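Local coordinates for UDP-glucose:anthocyanidin 3-O-glucosyltransferase (Clitoria ternatea, PDB 4REL), which belongs to the plant UDP-dependent glycosyltransferases of GT-B fold, in which two Rossmann-like domains face one another across a cleft, at residues K4-A8 with V442-S446; A288-F294 with L399-V404; F213-L217 with I421-V426. One frame throughout, in Å; residues are numbered along the deposited sequence.

How the contacts relate
In this GT-B chain contact 3 bridges the two halves, contact 1 brings the final helix onto an inner strand of the first domain, and contact 2 packs two helices within the second. Contacts 1 and 2 sit on opposite sides of the chain's centre, their own centres about 52 Å apart; contact 3 is closest to that centre. All are partly buried. Helices 392-403, 409-425 and 431-445, successive in the chain, supply one side of contacts 2, 3 and 1 respectively. Direct hydrogen bonds dominate contact 1, whereas contacts 2 and 3 centre on a phenylalanine ring with water bridges alongside.

Contact 1: K4-A8 with V442-S446; sequences KQHVA and VISSS
Gln5 and the last turn of helix 431-445 meet through a two-pronged amide. Its NE2 gives one N-H to Ser446 O at 2.7 Å and the other to Ile443 O at 2.9 Å, and both acceptors lie close to the plane of the amide, which fixes its rotation. The bend of the chain at chi2 (-44°) swings the amide toward the helix end. The two acceptors are used differently: NE2 lies in the Ile443 carbonyl plane but above that of the C-terminal carboxylate of Ser446, whose negative charge probably strengthens the bond. Ile443 O is gripped a second time by Ser446 OG, at 2.8 Å, and that hydroxyl also bonds Thr109.

Deeper in, Val7 CG2 presses on Ile443 CG2 at 3.5 Å, the two side chains crossing at about a right angle. This is the close-packed, buried half. Towards solvent the contact slackens: Ser444 and Ser445 are exposed, with hydroxyls that make weak bonds back to their own helix, and Ser444 lies only at the margin of the interface. Strand 6-10 runs between strands 36-42 and 110-114 of the first Rossmann-like domain; packed on it, the final helix completes the C-terminal crossover characteristic of GT-B glycosyltransferases.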
ATOM      1  N   LYS A   4      13.496  -4.114  29.915  1.00 14.52           N
ATOM      2  CA  LYS A   4      12.951  -5.393  29.497  1.00 11.59           C
ATOM      3  C   LYS A   4      11.869  -5.198  28.447  1.00 11.63           C
ATOM      4  O   LYS A   4      11.088  -6.110  28.210  1.00 17.11           O
ATOM      5  CB  LYS A   4      12.384  -6.158  30.698  1.00 20.78           C
ATOM      6  CG  LYS A   4      13.402  -6.431  31.797  1.00 32.76           C
ATOM      7  CD  LYS A   4      12.877  -7.433  32.826  1.00 34.66           C
ATOM      8  CE  LYS A   4      13.961  -7.827  33.837  1.00 33.60           C
ATOM      9  NZ  LYS A   4      13.427  -8.673  34.952  1.00 33.60           N
ATOM     10  N   GLN A   5      11.817  -4.008  27.839  1.00  9.53           N
ATOM     11  CA  GLN A   5      10.824  -3.742  26.785  1.00  9.26           C
ATOM     12  C   GLN A   5      11.126  -4.588  25.551  1.00  9.90           C
ATOM     13  O   GLN A   5      12.261  -4.623  25.056  1.00 12.40           O
ATOM     14  CB  GLN A   5      10.780  -2.258  26.407  1.00 15.52           C
ATOM     15  CG  GLN A   5      10.418  -1.315  27.565  1.00 20.60           C
ATOM     16  CD  GLN A   5       9.257  -1.828  28.395  1.00 24.88           C
ATOM     17  OE1 GLN A   5       9.454  -2.464  29.433  1.00 29.25           O
ATOM     18  NE2 GLN A   5       8.039  -1.556  27.944  1.00 26.34           N
ATOM     19  N   HIS A   6      10.108  -5.276  25.054  1.00  7.28           N
ATOM     20  CA  HIS A   6      10.312  -6.241  23.980  1.00 10.01           C
ATOM     21  C   HIS A   6       9.080  -6.296  23.095  1.00 10.96           C
ATOM     22  O   HIS A   6       8.039  -6.825  23.490  1.00  9.85           O
ATOM     23  CB  HIS A   6      10.622  -7.624  24.565  1.00  8.54           C
ATOM     24  CG  HIS A   6      10.806  -8.702  23.532  1.00  9.55           C
ATOM     25  ND1 HIS A   6      10.788 -10.041  23.851  1.00 10.20           N
ATOM     26  CD2 HIS A   6      11.047  -8.630  22.202  1.00  9.58           C
ATOM     27  CE1 HIS A   6      10.979 -10.756  22.749  1.00 13.69           C
ATOM     28  NE2 HIS A   6      11.137  -9.924  21.739  1.00 11.19           N
ATOM     29  N   VAL A   7       9.219  -5.764  21.885  1.00  8.44           N
ATOM     30  CA  VAL A   7       8.108  -5.671  20.954  1.00  7.10           C
ATOM     31  C   VAL A   7       8.218  -6.811  19.943  1.00  9.82           C
ATOM     32  O   VAL A   7       9.271  -7.011  19.323  1.00 10.84           O
ATOM     33  CB  VAL A   7       8.143  -4.321  20.213  1.00  7.42           C
ATOM     34  CG1 VAL A   7       6.960  -4.190  19.265  1.00  7.98           C
ATOM     35  CG2 VAL A   7       8.142  -3.185  21.219  1.00 10.74           C
ATOM     36  N   ALA A   8       7.142  -7.579  19.791  1.00  6.03           N
ATOM     37  CA  ALA A   8       7.103  -8.598  18.752  1.00  7.19           C
ATOM     38  C   ALA A   8       6.310  -8.024  17.605  1.00 10.08           C
ATOM     39  O   ALA A   8       5.281  -7.383  17.827  1.00  8.85           O
ATOM     40  CB  ALA A   8       6.450  -9.867  19.264  1.00  8.56           C
ATOM     41  N   VAL A 442       3.706   4.445  24.066  1.00 15.35           N
ATOM     42  CA  VAL A 442       2.925   3.224  24.298  1.00 14.68           C
ATOM     43  C   VAL A 442       3.880   2.045  24.511  1.00 18.18           C
ATOM     44  O   VAL A 442       3.717   1.236  25.432  1.00 14.90           O
ATOM     45  CB  VAL A 442       1.962   2.910  23.144  1.00 16.75           C
ATOM     46  CG1 VAL A 442       1.398   1.503  23.285  1.00 14.95           C
ATOM     47  CG2 VAL A 442       0.837   3.927  23.113  1.00 15.80           C
ATOM     48  N   ILE A 443       4.899   1.975  23.665  1.00 15.85           N
ATOM     49  CA  ILE A 443       5.889   0.913  23.740  1.00 13.57           C
ATOM     50  C   ILE A 443       6.724   1.010  25.020  1.00 17.12           C
ATOM     51  O   ILE A 443       6.979  -0.001  25.676  1.00 18.78           O
ATOM     52  CB  ILE A 443       6.784   0.934  22.502  1.00 12.38           C
ATOM     53  CG1 ILE A 443       5.967   0.521  21.280  1.00 13.66           C
ATOM     54  CG2 ILE A 443       7.985   0.001  22.684  1.00 16.16           C
ATOM     55  CD1 ILE A 443       6.582   0.944  19.957  1.00 15.74           C
ATOM     56  N   SER A 444       7.136   2.219  25.391  1.00 13.67           N
ATOM     57  CA  SER A 444       7.938   2.374  26.608  1.00 16.47           C
ATOM     58  C   SER A 444       7.119   2.177  27.893  1.00 21.03           C
ATOM     59  O   SER A 444       7.676   1.838  28.939  1.00 26.24           O
ATOM     60  CB  SER A 444       8.709   3.703  26.625  1.00 22.09           C
ATOM     61  OG  SER A 444       7.847   4.817  26.721  1.00 22.30           O
ATOM     62  N   SER A 445       5.804   2.363  27.806  1.00 18.80           N
ATOM     63  CA  SER A 445       4.922   2.227  28.973  1.00 27.68           C
ATOM     64  C   SER A 445       4.431   0.797  29.172  1.00 21.08           C
ATOM     65  O   SER A 445       3.934   0.451  30.251  1.00 22.93           O
ATOM     66  CB  SER A 445       3.712   3.165  28.860  1.00 23.59           C
ATOM     67  OG  SER A 445       4.098   4.514  29.034  1.00 29.63           O
ATOM     68  N   SER A 446       4.577  -0.025  28.136  1.00 23.17           N
ATOM     69  CA  SER A 446       4.084  -1.401  28.155  1.00 28.76           C
ATOM     70  C   SER A 446       4.866  -2.287  29.123  1.00 31.41           C
ATOM     71  O   SER A 446       5.953  -1.935  29.594  1.00 29.35           O
ATOM     72  CB  SER A 446       4.093  -2.005  26.741  1.00 32.64           C
ATOM     73  OG  SER A 446       5.415  -2.279  26.280  1.00 32.76           O
ATOM     74  OXT SER A 446       4.414  -3.381  29.472  1.00 36.57           O
TER

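Contact 2: A288-F294 with L399-V404; sequences ALEESGF and LNLILV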
ATOM      1  N   ALA A 288      -2.001   2.851 -27.112  1.00 10.01           N
ATOM      2  CA  ALA A 288      -2.295   4.222 -26.689  1.00 10.83           C
ATOM      3  C   ALA A 288      -1.009   4.999 -26.471  1.00 11.88           C
ATOM      4  O   ALA A 288      -0.897   6.151 -26.872  1.00 15.35           O
ATOM      5  CB  ALA A 288      -3.132   4.233 -25.425  1.00 11.82           C
ATOM      6  N   LEU A 289      -0.035   4.369 -25.829  1.00  8.86           N
ATOM      7  CA  LEU A 289       1.241   5.042 -25.603  1.00  9.26           C
ATOM      8  C   LEU A 289       1.880   5.421 -26.930  1.00 10.57           C
ATOM      9  O   LEU A 289       2.306   6.562 -27.115  1.00 12.87           O
ATOM     10  CB  LEU A 289       2.186   4.159 -24.780  1.00  8.02           C
ATOM     11  CG  LEU A 289       1.918   4.089 -23.278  1.00  7.84           C
ATOM     12  CD1 LEU A 289       2.886   3.104 -22.615  1.00  9.33           C
ATOM     13  CD2 LEU A 289       2.036   5.461 -22.629  1.00  8.76           C
ATOM     14  N   GLU A 290       1.924   4.477 -27.866  1.00 11.77           N
ATOM     15  CA  GLU A 290       2.530   4.753 -29.167  1.00  9.82           C
ATOM     16  C   GLU A 290       1.770   5.846 -29.913  1.00 11.66           C
ATOM     17  O   GLU A 290       2.367   6.779 -30.445  1.00 12.26           O
ATOM     18  CB  GLU A 290       2.602   3.488 -30.037  1.00 10.70           C
ATOM     19  CG  GLU A 290       3.201   3.760 -31.410  1.00 13.40           C
ATOM     20  CD  GLU A 290       3.542   2.502 -32.179  1.00 18.90           C
ATOM     21  OE1 GLU A 290       3.225   1.388 -31.704  1.00 16.55           O
ATOM     22  OE2 GLU A 290       4.146   2.629 -33.267  1.00 16.54           O
ATOM     23  N   GLU A 291       0.448   5.726 -29.951  1.00 14.52           N
ATOM     24  CA  GLU A 291      -0.359   6.675 -30.704  0.50 18.11           C
ATOM     25  C   GLU A 291      -0.299   8.074 -30.090  1.00 17.87           C
ATOM     26  O   GLU A 291      -0.355   9.068 -30.810  1.00 15.83           O
ATOM     27  CB  GLU A 291      -1.808   6.188 -30.815  0.50 22.80           C
ATOM     28  CG  GLU A 291      -2.483   6.550 -32.128  0.50 32.39           C
ATOM     29  CD  GLU A 291      -3.612   7.549 -31.955  0.50 33.44           C
ATOM     30  OE1 GLU A 291      -4.444   7.360 -31.040  0.50 26.41           O
ATOM     31  OE2 GLU A 291      -3.667   8.525 -32.735  0.50 36.12           O
ATOM     32  N   SER A 292      -0.150   8.145 -28.768  1.00 16.36           N
ATOM     33  CA  SER A 292      -0.157   9.425 -28.060  1.00 17.27           C
ATOM     34  C   SER A 292       1.017  10.306 -28.449  1.00 17.48           C
ATOM     35  O   SER A 292       0.908  11.531 -28.415  1.00 15.82           O
ATOM     36  CB  SER A 292      -0.177   9.224 -26.540  1.00 15.03           C
ATOM     37  OG  SER A 292       1.108   8.899 -26.039  1.00 11.85           O
ATOM     38  N   GLY A 293       2.136   9.679 -28.812  1.00 12.52           N
ATOM     39  CA  GLY A 293       3.346  10.408 -29.152  1.00 14.61           C
ATOM     40  C   GLY A 293       4.120  10.940 -27.955  1.00 16.83           C
ATOM     41  O   GLY A 293       5.186  11.538 -28.128  1.00 14.84           O
ATOM     42  N   PHE A 294       3.600  10.731 -26.746  1.00 12.45           N
ATOM     43  CA  PHE A 294       4.243  11.284 -25.553  1.00 11.58           C
ATOM     44  C   PHE A 294       5.425  10.420 -25.163  1.00 10.65           C
ATOM     45  O   PHE A 294       5.429   9.214 -25.424  1.00 12.57           O
ATOM     46  CB  PHE A 294       3.272  11.344 -24.365  1.00 12.82           C
ATOM     47  CG  PHE A 294       2.096  12.265 -24.569  1.00 13.21           C
ATOM     48  CD1 PHE A 294       2.287  13.609 -24.847  1.00 21.13           C
ATOM     49  CD2 PHE A 294       0.799  11.786 -24.442  1.00 11.40           C
ATOM     50  CE1 PHE A 294       1.201  14.461 -25.020  1.00 23.98           C
ATOM     51  CE2 PHE A 294      -0.290  12.628 -24.614  1.00 17.31           C
ATOM     52  CZ  PHE A 294      -0.086  13.969 -24.902  1.00 21.48           C
ATOM     53  N   LEU A 399      -4.377  10.605 -21.218  1.00 14.04           N
ATOM     54  CA  LEU A 399      -2.996  11.079 -21.307  1.00 11.40           C
ATOM     55  C   LEU A 399      -2.972  12.529 -21.757  1.00 14.13           C
ATOM     56  O   LEU A 399      -2.241  13.342 -21.197  1.00 12.82           O
ATOM     57  CB  LEU A 399      -2.178  10.212 -22.271  1.00 11.94           C
ATOM     58  CG  LEU A 399      -1.791   8.820 -21.763  1.00  7.27           C
ATOM     59  CD1 LEU A 399      -1.319   7.930 -22.908  1.00  8.35           C
ATOM     60  CD2 LEU A 399      -0.686   8.967 -20.747  1.00  9.94           C
ATOM     61  N   ASN A 400      -3.788  12.869 -22.755  1.00 11.87           N
ATOM     62  CA  ASN A 400      -3.817  14.251 -23.225  1.00 10.53           C
ATOM     63  C   ASN A 400      -4.357  15.219 -22.186  1.00 12.85           C
ATOM     64  O   ASN A 400      -3.824  16.319 -22.012  1.00 11.83           O
ATOM     65  CB  ASN A 400      -4.614  14.370 -24.525  1.00 12.70           C
ATOM     66  CG  ASN A 400      -3.779  14.044 -25.743  1.00 20.78           C
ATOM     67  OD1 ASN A 400      -3.072  14.903 -26.274  1.00 24.72           O
ATOM     68  ND2 ASN A 400      -3.858  12.803 -26.197  1.00 25.02           N
ATOM     69  N   LEU A 401      -5.418  14.801 -21.505  1.00 12.53           N
ATOM     70  CA  LEU A 401      -6.055  15.622 -20.484  1.00 13.18           C
ATOM     71  C   LEU A 401      -5.050  16.065 -19.433  1.00 17.33           C
ATOM     72  O   LEU A 401      -4.905  17.261 -19.174  1.00 12.55           O
ATOM     73  CB  LEU A 401      -7.200  14.856 -19.820  1.00 13.65           C
ATOM     74  CG  LEU A 401      -7.840  15.551 -18.618  1.00 18.88           C
ATOM     75  CD1 LEU A 401      -8.495  16.844 -19.070  1.00 22.53           C
ATOM     76  CD2 LEU A 401      -8.858  14.644 -17.960  1.00 16.92           C
ATOM     77  N   ILE A 402      -4.336  15.100 -18.854  1.00 15.65           N
ATOM     78  CA  ILE A 402      -3.405  15.393 -17.766  1.00 13.47           C
ATOM     79  C   ILE A 402      -2.101  16.043 -18.246  1.00 14.19           C
ATOM     80  O   ILE A 402      -1.623  17.002 -17.640  1.00 14.61           O
ATOM     81  CB  ILE A 402      -3.062  14.120 -16.971  1.00  9.98           C
ATOM     82  CG1 ILE A 402      -4.335  13.454 -16.421  1.00 22.55           C
ATOM     83  CG2 ILE A 402      -2.059  14.424 -15.858  1.00 12.87           C
ATOM     84  CD1 ILE A 402      -5.148  14.319 -15.475  1.00 23.61           C
ATOM     85  N   LEU A 403      -1.515  15.533 -19.324  1.00 12.52           N
ATOM     86  CA  LEU A 403      -0.196  16.022 -19.738  1.00 12.43           C
ATOM     87  C   LEU A 403      -0.185  17.390 -20.423  1.00 15.38           C
ATOM     88  O   LEU A 403       0.727  18.179 -20.188  1.00 17.65           O
ATOM     89  CB  LEU A 403       0.517  15.009 -20.633  1.00 14.22           C
ATOM     90  CG  LEU A 403       1.082  13.801 -19.898  1.00 10.99           C
ATOM     91  CD1 LEU A 403       1.593  12.771 -20.914  1.00 11.04           C
ATOM     92  CD2 LEU A 403       2.204  14.246 -18.965  1.00 10.14           C
ATOM     93  N   VAL A 404      -1.170  17.665 -21.278  1.00 15.48           N
ATOM     94  CA  VAL A 404      -1.075  18.845 -22.146  1.00 17.65           C
ATOM     95  C   VAL A 404      -2.286  19.789 -22.191  1.00 24.62           C
ATOM     96  O   VAL A 404      -2.116  20.981 -22.416  1.00 31.75           O
ATOM     97  CB  VAL A 404      -0.680  18.474 -23.618  1.00 18.94           C
ATOM     98  CG1 VAL A 404       0.685  17.817 -23.670  1.00 25.45           C
ATOM     99  CG2 VAL A 404      -1.731  17.586 -24.257  1.00 23.35           C
TER
HETATM  100  O   HOH W   1      -1.944  12.408 -28.328  1.00 27.41           O
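The ring of Phe294 is held between Leu403 on one face and its own chain on the other. Leu403 CD1 makes a CH-pi contact, 3.9 Å from the ring centroid and 19° off the normal, displaced toward the rim near CG and CD2. Ser292 O lies over the centre of the opposite face. At the edge, near the ring plane, Asn400 OD1 comes within 3.4 Å of Phe294 CZ, with the amide plane turned 58° from the ring. Val404 CG1 reaches Phe294 CE1 at 3.7 Å and Leu399 CB lies 3.9 Å from Phe294 CE2, both obliquely.

What places the ring is the end of helix 279-292. Past Gly293, whose phi is positive, Phe294 carries its CG anti to the carbonyl carbon (chi1 -64°), which sends the ring toward helix 392-403, and Phe294 N bonds to Ser292 OG in an ST turn; that same hydroxyl donates to Leu289 O at 2.8 Å. Water adds a polar bridge beside the ring, donating to Ser292 O at 3.0 Å and accepting from Asn400 ND2, whose amide group also bonds Val396 O one turn earlier in its own helix. On the inner side Leu399 CD1 packs on Ser292 CB at 4.0 Å and, more loosely, on Leu289 CD2.

The short helix segments are 12.1 Å apart at closest approach, so side chains, above all the phenylalanine, span the gap. In the second Rossmann-like domain, Ala288 continues the helix pairing against Phe395 and Val396, while Leu289 rests on Phe296 and Trp298 of strand 296-299 and Leu403 on Val339 of strand 337-342.

Contact 3: F213-L217 with I421-V426; sequences FFAEL and IVQDAV
The carboxylate of Glu216, folded over Ala425, is held from several sides at once. OE2 bonds the backbone N of Gln431, at the start of helix 431-445, and accepts a hydrogen bond from a water 3.2 Å away that also makes a weak bond to Asp424 O. A second water lies 2.9 Å from Glu216 OE1 and 2.8 Å from Ala425 O, although it has more acceptors nearby than protons to give. The bend at chi2 (84°) lays the acid alongside the helix end, with OE1 just 3.3 Å from Ala425 CB. A negative charge beside the first turn of the next helix is probably favourable.

This is a seam between the two halves of the GT-B fold: a loop with a 3-10 turn, following strand 208-211 of the first sheet, meets the last turn of helix 409-425, which follows the second sheet.

Beneath this polar layer the meeting is apolar. Val422 CG1, set anti to its own backbone N (chi1 170°), sits over one face of the Phe214 ring in a CH-pi contact, 3.8 Å from the centroid. Val426 CG1 comes obliquely to Phe214 CE1 at 3.7 Å. The other branch of Val422 turns to the neighbouring leucine, CG2 meeting Leu217 CD1 at 3.8 Å, while Ile421 CG2 touches both Leu217 CD2 and the CB of Glu216. Helix 346-354 packs against this cluster through Met350, Val353 and Ser354, and Leu217 O bonds the indole of Trp379.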
ATOM      1  N   PHE A 213       0.118   6.800   6.615  1.00  9.26           N
ATOM      2  CA  PHE A 213      -0.284   7.848   5.683  1.00  9.56           C
ATOM      3  C   PHE A 213      -0.215   9.229   6.333  1.00 11.82           C
ATOM      4  O   PHE A 213       0.292   9.383   7.440  1.00 13.01           O
ATOM      5  CB  PHE A 213      -1.700   7.559   5.166  1.00 10.18           C
ATOM      6  CG  PHE A 213      -2.013   8.233   3.860  1.00 10.13           C
ATOM      7  CD1 PHE A 213      -1.210   8.016   2.750  1.00 11.54           C
ATOM      8  CD2 PHE A 213      -3.105   9.078   3.745  1.00 16.19           C
ATOM      9  CE1 PHE A 213      -1.484   8.632   1.536  1.00 12.67           C
ATOM     10  CE2 PHE A 213      -3.384   9.709   2.540  1.00 13.73           C
ATOM     11  CZ  PHE A 213      -2.577   9.485   1.434  1.00 12.69           C
ATOM     12  N   PHE A 214      -0.729  10.229   5.627  1.00 14.15           N
ATOM     13  CA  PHE A 214      -0.694  11.613   6.080  1.00 14.38           C
ATOM     14  C   PHE A 214      -2.095  12.022   6.525  1.00 17.34           C
ATOM     15  O   PHE A 214      -3.006  12.111   5.704  1.00 15.70           O
ATOM     16  CB  PHE A 214      -0.244  12.517   4.920  1.00 16.76           C
ATOM     17  CG  PHE A 214       0.971  12.007   4.174  1.00 15.10           C
ATOM     18  CD1 PHE A 214       2.244  12.154   4.709  1.00 23.30           C
ATOM     19  CD2 PHE A 214       0.837  11.407   2.929  1.00 20.80           C
ATOM     20  CE1 PHE A 214       3.360  11.689   4.020  1.00 20.65           C
ATOM     21  CE2 PHE A 214       1.946  10.945   2.231  1.00 24.10           C
ATOM     22  CZ  PHE A 214       3.209  11.085   2.779  1.00 25.91           C
ATOM     23  N   ALA A 215      -2.271  12.272   7.821  1.00 12.65           N
ATOM     24  CA  ALA A 215      -3.586  12.612   8.357  1.00 15.21           C
ATOM     25  C   ALA A 215      -4.192  13.823   7.650  1.00 14.28           C
ATOM     26  O   ALA A 215      -5.406  13.893   7.443  1.00 15.87           O
ATOM     27  CB  ALA A 215      -3.491  12.866   9.858  1.00 23.95           C
ATOM     28  N   GLU A 216      -3.327  14.763   7.273  1.00 15.01           N
ATOM     29  CA  GLU A 216      -3.746  16.009   6.630  1.00 15.61           C
ATOM     30  C   GLU A 216      -4.388  15.794   5.260  1.00 18.16           C
ATOM     31  O   GLU A 216      -5.070  16.680   4.742  1.00 21.30           O
ATOM     32  CB  GLU A 216      -2.547  16.964   6.525  1.00 19.22           C
ATOM     33  CG  GLU A 216      -2.014  17.467   7.867  1.00 17.92           C
ATOM     34  CD  GLU A 216      -1.033  16.513   8.547  1.00 22.09           C
ATOM     35  OE1 GLU A 216      -0.888  15.350   8.103  1.00 19.76           O
ATOM     36  OE2 GLU A 216      -0.396  16.938   9.534  1.00 22.45           O
ATOM     37  N   LEU A 217      -4.188  14.616   4.678  1.00 13.89           N
ATOM     38  CA  LEU A 217      -4.761  14.298   3.366  1.00 11.72           C
ATOM     39  C   LEU A 217      -6.088  13.556   3.434  1.00 14.84           C
ATOM     40  O   LEU A 217      -6.809  13.480   2.441  1.00 20.79           O
ATOM     41  CB  LEU A 217      -3.782  13.469   2.525  1.00 15.31           C
ATOM     42  CG  LEU A 217      -2.662  14.191   1.789  1.00 17.22           C
ATOM     43  CD1 LEU A 217      -1.994  13.226   0.806  1.00 16.82           C
ATOM     44  CD2 LEU A 217      -3.208  15.398   1.054  1.00 24.41           C
ATOM     45  N   ILE A 421       1.012  20.176   0.906  1.00 11.61           N
ATOM     46  CA  ILE A 421       0.373  19.647   2.116  1.00 12.73           C
ATOM     47  C   ILE A 421       1.190  18.504   2.728  1.00 14.15           C
ATOM     48  O   ILE A 421       1.419  18.477   3.944  1.00 14.11           O
ATOM     49  CB  ILE A 421      -1.075  19.189   1.828  1.00 14.51           C
ATOM     50  CG1 ILE A 421      -1.955  20.408   1.538  1.00 14.51           C
ATOM     51  CG2 ILE A 421      -1.650  18.393   2.997  1.00 15.31           C
ATOM     52  CD1 ILE A 421      -3.278  20.061   0.895  1.00 21.92           C
ATOM     53  N   VAL A 422       1.646  17.575   1.889  1.00 12.58           N
ATOM     54  CA  VAL A 422       2.482  16.477   2.372  1.00 15.80           C
ATOM     55  C   VAL A 422       3.782  17.023   2.968  1.00 18.67           C
ATOM     56  O   VAL A 422       4.197  16.605   4.055  1.00 17.43           O
ATOM     57  CB  VAL A 422       2.781  15.426   1.269  1.00 14.20           C
ATOM     58  CG1 VAL A 422       3.847  14.451   1.734  1.00 14.03           C
ATOM     59  CG2 VAL A 422       1.520  14.680   0.886  1.00 14.55           C
ATOM     60  N   GLN A 423       4.410  17.980   2.286  1.00 13.02           N
ATOM     61  CA  GLN A 423       5.674  18.531   2.790  1.00 17.17           C
ATOM     62  C   GLN A 423       5.486  19.132   4.175  1.00 20.05           C
ATOM     63  O   GLN A 423       6.311  18.933   5.067  1.00 21.00           O
ATOM     64  CB  GLN A 423       6.292  19.536   1.797  1.00 13.40           C
ATOM     65  CG  GLN A 423       6.932  18.853   0.594  1.00 13.94           C
ATOM     66  CD  GLN A 423       7.324  19.795  -0.526  1.00 20.66           C
ATOM     67  OE1 GLN A 423       8.367  19.615  -1.171  1.00 19.03           O
ATOM     68  NE2 GLN A 423       6.477  20.781  -0.790  1.00 11.94           N
ATOM     69  N   ASP A 424       4.378  19.834   4.375  1.00 17.44           N
ATOM     70  CA  ASP A 424       4.095  20.392   5.698  1.00 24.27           C
ATOM     71  C   ASP A 424       3.652  19.322   6.723  1.00 22.88           C
ATOM     72  O   ASP A 424       3.823  19.502   7.928  1.00 32.24           O
ATOM     73  CB  ASP A 424       3.091  21.548   5.597  1.00 22.96           C
ATOM     74  CG  ASP A 424       3.612  22.705   4.737  1.00 32.10           C
ATOM     75  OD1 ASP A 424       4.834  22.980   4.766  1.00 32.77           O
ATOM     76  OD2 ASP A 424       2.800  23.343   4.032  1.00 31.21           O
ATOM     77  N   ALA A 425       3.114  18.206   6.240  1.00 18.84           N
ATOM     78  CA  ALA A 425       2.661  17.108   7.109  1.00 19.42           C
ATOM     79  C   ALA A 425       3.837  16.331   7.716  1.00 28.25           C
ATOM     80  O   ALA A 425       3.777  15.889   8.871  1.00 21.95           O
ATOM     81  CB  ALA A 425       1.752  16.156   6.346  1.00 23.83           C
ATOM     82  N   VAL A 426       4.897  16.156   6.928  1.00 23.73           N
ATOM     83  CA  VAL A 426       6.077  15.415   7.383  1.00 24.22           C
ATOM     84  C   VAL A 426       7.021  16.317   8.161  1.00 27.43           C
ATOM     85  O   VAL A 426       8.055  15.869   8.667  1.00 26.71           O
ATOM     86  CB  VAL A 426       6.841  14.777   6.217  1.00 23.36           C
ATOM     87  CG1 VAL A 426       5.882  14.070   5.304  1.00 22.69           C
ATOM     88  CG2 VAL A 426       7.629  15.831   5.461  1.00 33.34           C
TER
HETATM   89  O   HOH W   2       1.469  14.520   9.514  1.00 28.63           O
HETATM   90  O   HOH W   3       0.597  19.894   8.780  1.00 30.86           O